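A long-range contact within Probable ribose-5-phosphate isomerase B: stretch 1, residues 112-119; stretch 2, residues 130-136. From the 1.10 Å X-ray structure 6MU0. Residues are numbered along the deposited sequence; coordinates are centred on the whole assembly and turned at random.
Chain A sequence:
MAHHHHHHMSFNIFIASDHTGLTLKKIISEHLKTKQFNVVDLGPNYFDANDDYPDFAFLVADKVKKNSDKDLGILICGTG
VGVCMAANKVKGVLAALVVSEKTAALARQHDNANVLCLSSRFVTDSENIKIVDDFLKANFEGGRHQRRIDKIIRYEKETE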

ATOM      1  N   ASN A 112       7.107   6.069  -7.221  1.00  9.77           N
ATOM      2  CA  ASN A 112       5.904   5.656  -7.948  1.00 10.93           C
ATOM      3  C   ASN A 112       5.222   4.454  -7.298  1.00  9.62           C
ATOM      4  O   ASN A 112       4.687   3.578  -7.976  1.00 10.04           O
ATOM      5  CB  ASN A 112       6.187   5.382  -9.425  1.00 13.40           C
ATOM      6  CG  ASN A 112       4.934   5.426 -10.260  1.00 15.63           C
ATOM      7  OD1 ASN A 112       3.959   6.078  -9.887  1.00 16.19           O
ATOM      8  ND2 ASN A 112       4.943   4.727 -11.390  1.00 19.01           N
ATOM      9  N   ALA A 113       5.235   4.402  -5.970  1.00  9.04           N
ATOM     10  CA  ALA A 113       4.711   3.219  -5.306  1.00  8.86           C
ATOM     11  C   ALA A 113       3.237   3.033  -5.635  1.00  8.54           C
ATOM     12  O   ALA A 113       2.469   3.994  -5.673  1.00  9.79           O
ATOM     13  CB  ALA A 113       4.873   3.358  -3.795  1.00 10.05           C
ATOM     14  N   ASN A 114       2.837   1.784  -5.865  1.00  8.28           N
ATOM     15  CA  ASN A 114       1.421   1.464  -5.977  1.00  8.32           C
ATOM     16  C   ASN A 114       0.887   0.671  -4.796  1.00  7.92           C
ATOM     17  O   ASN A 114      -0.311   0.372  -4.765  1.00  8.79           O
ATOM     18  CB  ASN A 114       1.071   0.809  -7.321  1.00  8.61           C
ATOM     19  CG  ASN A 114       1.911  -0.415  -7.622  1.00  8.30           C
ATOM     20  OD1 ASN A 114       2.501  -1.025  -6.727  1.00  8.58           O
ATOM     21  ND2 ASN A 114       1.964  -0.789  -8.896  1.00 10.48           N
ATOM     22  N   VAL A 115       1.731   0.366  -3.807  1.00  8.00           N
ATOM     23  CA  VAL A 115       1.300  -0.248  -2.562  1.00  7.82           C
ATOM     24  C   VAL A 115       1.979   0.492  -1.418  1.00  7.78           C
ATOM     25  O   VAL A 115       3.205   0.672  -1.423  1.00  8.81           O
ATOM     26  CB  VAL A 115       1.606  -1.758  -2.513  1.00  8.12           C
ATOM     27  CG1 VAL A 115       1.315  -2.336  -1.128  1.00  9.15           C
ATOM     28  CG2 VAL A 115       0.798  -2.510  -3.576  1.00  9.43           C
ATOM     29  N   LEU A 116       1.172   0.942  -0.462  1.00  7.23           N
ATOM     30  CA  LEU A 116       1.618   1.654   0.721  1.00  7.64           C
ATOM     31  C   LEU A 116       1.556   0.687   1.895  1.00  7.11           C
ATOM     32  O   LEU A 116       0.497   0.111   2.170  1.00  7.74           O
ATOM     33  CB  LEU A 116       0.680   2.837   0.960  1.00  8.57           C
ATOM     34  CG  LEU A 116       0.888   3.624   2.247  1.00  8.94           C
ATOM     35  CD1 LEU A 116       2.246   4.308   2.263  1.00 10.03           C
ATOM     36  CD2 LEU A 116      -0.244   4.636   2.392  1.00  9.80           C
ATOM     37  N   CYS A 117       2.686   0.515   2.581  1.00  7.20           N
ATOM     38  CA  CYS A 117       2.809  -0.391   3.715  1.00  7.13           C
ATOM     39  C   CYS A 117       2.976   0.420   4.991  1.00  7.27           C
ATOM     40  O   CYS A 117       3.783   1.360   5.035  1.00  7.77           O
ATOM     41  CB  CYS A 117       3.996  -1.331   3.522  1.00  7.46           C
ATOM     42  SG  CYS A 117       3.836  -2.329   2.013  1.00  8.50           S
ATOM     43  N   LEU A 118       2.214   0.039   6.022  1.00  6.85           N
ATOM     44  CA  LEU A 118       2.071   0.804   7.250  1.00  7.06           C
ATOM     45  C   LEU A 118       2.283  -0.096   8.459  1.00  6.63           C
ATOM     46  O   LEU A 118       2.020  -1.305   8.422  1.00  7.48           O
ATOM     47  CB  LEU A 118       0.660   1.394   7.366  1.00  7.32           C
ATOM     48  CG  LEU A 118       0.189   2.272   6.209  1.00  8.03           C
ATOM     49  CD1 LEU A 118      -1.264   2.662   6.392  1.00  8.57           C
ATOM     50  CD2 LEU A 118       1.063   3.503   6.072  1.00  8.78           C
ATOM     51  N   SER A 119       2.721   0.533   9.542  1.00  6.74           N
ATOM     52  CA  SER A 119       2.930  -0.102  10.835  1.00  7.14           C
ATOM     53  C   SER A 119       1.726   0.106  11.748  1.00  7.03           C
ATOM     54  O   SER A 119       1.317   1.246  11.993  1.00  8.22           O
ATOM     55  CB  SER A 119       4.150   0.532  11.497  1.00  7.38           C
ATOM     56  OG  SER A 119       4.286   0.124  12.847  1.00  7.92           O
ATOM     57  N   LYS A 130      -2.646  10.460   8.140  1.00  9.61           N
ATOM     58  CA  LYS A 130      -1.927  11.526   7.443  1.00  9.96           C
ATOM     59  C   LYS A 130      -1.021  10.965   6.355  1.00  9.45           C
ATOM     60  O   LYS A 130      -0.886  11.559   5.277  1.00  9.94           O
ATOM     61  CB  LYS A 130      -1.103  12.338   8.437  1.00 10.65           C
ATOM     62  CG  LYS A 130      -1.950  13.095   9.432  1.00 11.86           C
ATOM     63  CD  LYS A 130      -1.108  13.664  10.557  1.00 12.56           C
ATOM     64  CE  LYS A 130      -1.987  14.168  11.680  1.00 14.00           C
ATOM     65  NZ  LYS A 130      -1.156  14.601  12.834  1.00 13.70           N
ATOM     66  N   ILE A 131      -0.370   9.836   6.639  1.00  8.93           N
ATOM     67  CA  ILE A 131       0.470   9.176   5.644  1.00  9.14           C
ATOM     68  C   ILE A 131      -0.361   8.784   4.429  1.00  8.98           C
ATOM     69  O   ILE A 131       0.015   9.052   3.282  1.00  9.24           O
ATOM     70  CB  ILE A 131       1.163   7.962   6.283  1.00  8.74           C
ATOM     71  CG1 ILE A 131       2.248   8.421   7.268  1.00  9.06           C
ATOM     72  CG2 ILE A 131       1.705   7.014   5.217  1.00  9.66           C
ATOM     73  CD1 ILE A 131       2.741   7.322   8.188  1.00  9.65           C
ATOM     74  N   VAL A 132      -1.502   8.133   4.673  1.00  8.81           N
ATOM     75  CA  VAL A 132      -2.399   7.739   3.588  1.00  9.03           C
ATOM     76  C   VAL A 132      -2.812   8.952   2.767  1.00  9.49           C
ATOM     77  O   VAL A 132      -2.744   8.943   1.531  1.00 10.33           O
ATOM     78  CB  VAL A 132      -3.619   6.987   4.152  1.00  9.48           C
ATOM     79  CG1 VAL A 132      -4.668   6.787   3.073  1.00 10.90           C
ATOM     80  CG2 VAL A 132      -3.207   5.637   4.724  1.00  9.90           C
ATOM     81  N   ASP A 133      -3.252  10.018   3.439  1.00  9.66           N
ATOM     82  CA  ASP A 133      -3.735  11.189   2.711  1.00 10.85           C
ATOM     83  C   ASP A 133      -2.640  11.799   1.842  1.00 11.22           C
ATOM     84  O   ASP A 133      -2.887  12.167   0.686  1.00 12.00           O
ATOM     85  CB  ASP A 133      -4.280  12.236   3.686  1.00 11.62           C
ATOM     86  CG  ASP A 133      -5.665  11.891   4.231  1.00 12.68           C
ATOM     87  OD1 ASP A 133      -6.331  10.970   3.707  1.00 14.12           O
ATOM     88  OD2 ASP A 133      -6.084  12.563   5.195  1.00 14.03           O
ATOM     89  N   ASP A 134      -1.424  11.926   2.381  1.00 11.00           N
ATOM     90  CA  ASP A 134      -0.357  12.557   1.607  1.00 13.17           C
ATOM     91  C   ASP A 134       0.116  11.657   0.472  1.00 13.57           C
ATOM     92  O   ASP A 134       0.471  12.146  -0.607  1.00 16.13           O
ATOM     93  CB  ASP A 134       0.801  12.975   2.512  1.00 17.51           C
ATOM     94  CG  ASP A 134       1.089  14.468   2.429  1.00 22.94           C
ATOM     95  OD1 ASP A 134       0.205  15.226   1.965  1.00 25.53           O
ATOM     96  OD2 ASP A 134       2.201  14.890   2.804  1.00 26.35           O
ATOM     97  N   PHE A 135       0.123  10.342   0.697  1.00 12.74           N
ATOM     98  CA  PHE A 135       0.463   9.399  -0.363  1.00 13.34           C
ATOM     99  C   PHE A 135      -0.525   9.501  -1.520  1.00 13.28           C
ATOM    100  O   PHE A 135      -0.122   9.535  -2.688  1.00 14.72           O
ATOM    101  CB  PHE A 135       0.470   7.990   0.229  1.00 13.49           C
ATOM    102  CG  PHE A 135       0.811   6.905  -0.754  1.00 13.63           C
ATOM    103  CD1 PHE A 135       2.130   6.586  -1.013  1.00 14.82           C
ATOM    104  CD2 PHE A 135      -0.185   6.176  -1.384  1.00 13.96           C
ATOM    105  CE1 PHE A 135       2.455   5.573  -1.890  1.00 15.85           C
ATOM    106  CE2 PHE A 135       0.133   5.164  -2.271  1.00 14.90           C
ATOM    107  CZ  PHE A 135       1.455   4.866  -2.525  1.00 15.71           C
ATOM    108  N   LEU A 136      -1.821   9.587  -1.210  1.00 13.11           N
ATOM    109  CA  LEU A 136      -2.832   9.650  -2.261  1.00 13.72           C
ATOM    110  C   LEU A 136      -2.839  10.997  -2.972  1.00 14.13           C
ATOM    111  O   LEU A 136      -3.130  11.060  -4.172  1.00 16.89           O
ATOM    112  CB  LEU A 136      -4.212   9.350  -1.678  1.00 13.35           C
ATOM    113  CG  LEU A 136      -4.393   7.911  -1.200  1.00 14.73           C
ATOM    114  CD1 LEU A 136      -5.726   7.739  -0.520  1.00 15.11           C
ATOM    115  CD2 LEU A 136      -4.266   6.951  -2.368  1.00 16.66           C
TER

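The aromatic ring of Phe135 turns a face to Leu116. Leu116 CB sits 4.0 Å from the centroid of the Phe135 ring and only 10° off the ring normal, a CH-pi contact over the face. Leu116 CD1 lies over a face as well, 4.0 Å from Phe135 CD1.

No hydrogen bond crosses between the stretches. The contact is apolar packing of a short strand that includes Leu116 against a helix running nearly antiparallel to it at 157°. The axes come no closer than 10.2 Å, so side chains fill the space between. Together the two sides bury 321 Å². Ala113, Leu116, Leu118, Ile131, Val132 and Phe135 are all buried, which suits apolar side chains.

Leu116 is the centre of the contact. Its CB points toward the helix, and its rotamer is t, p. Leu116 CD1 lies 4.0 Å from Ile131 CG2, and Leu116 CD2 lies 3.9 Å from Val132 CG2. CD2 also packs near Ile131 and Phe135. A branched leucine can therefore touch three helix residues at once.

Leu118 also points toward the helix, two residues on, as expected for alternating side chains in extended backbone. It meets the same two residues: Leu118 CD2 is 3.7 Å from Ile131 CG2, and Leu118 CD1 is 3.9 Å from Val132 CG2. The CG2 methyls of Ile131 and Val132 each meet both leucines.

Ile131 and Phe135 are one helical turn apart, linked by the backbone hydrogen bond from Phe135 N to Ile131 O at 2.9 Å. The spacing puts both on one side of the helix, and both point toward the other stretch. Asp133 points away and is partly exposed, a place that suits a charged side chain.

At the other end, Ala113 brings its small side chain close to the ring, with Ala113 CB 3.8 Å from Phe135 CE1. Ala113 O is nearer still, 3.4 Å from Phe135 CZ. Val115 and Asn114 point away from the helix; the Asn114 amide is hydrogen-bonded elsewhere in the structure.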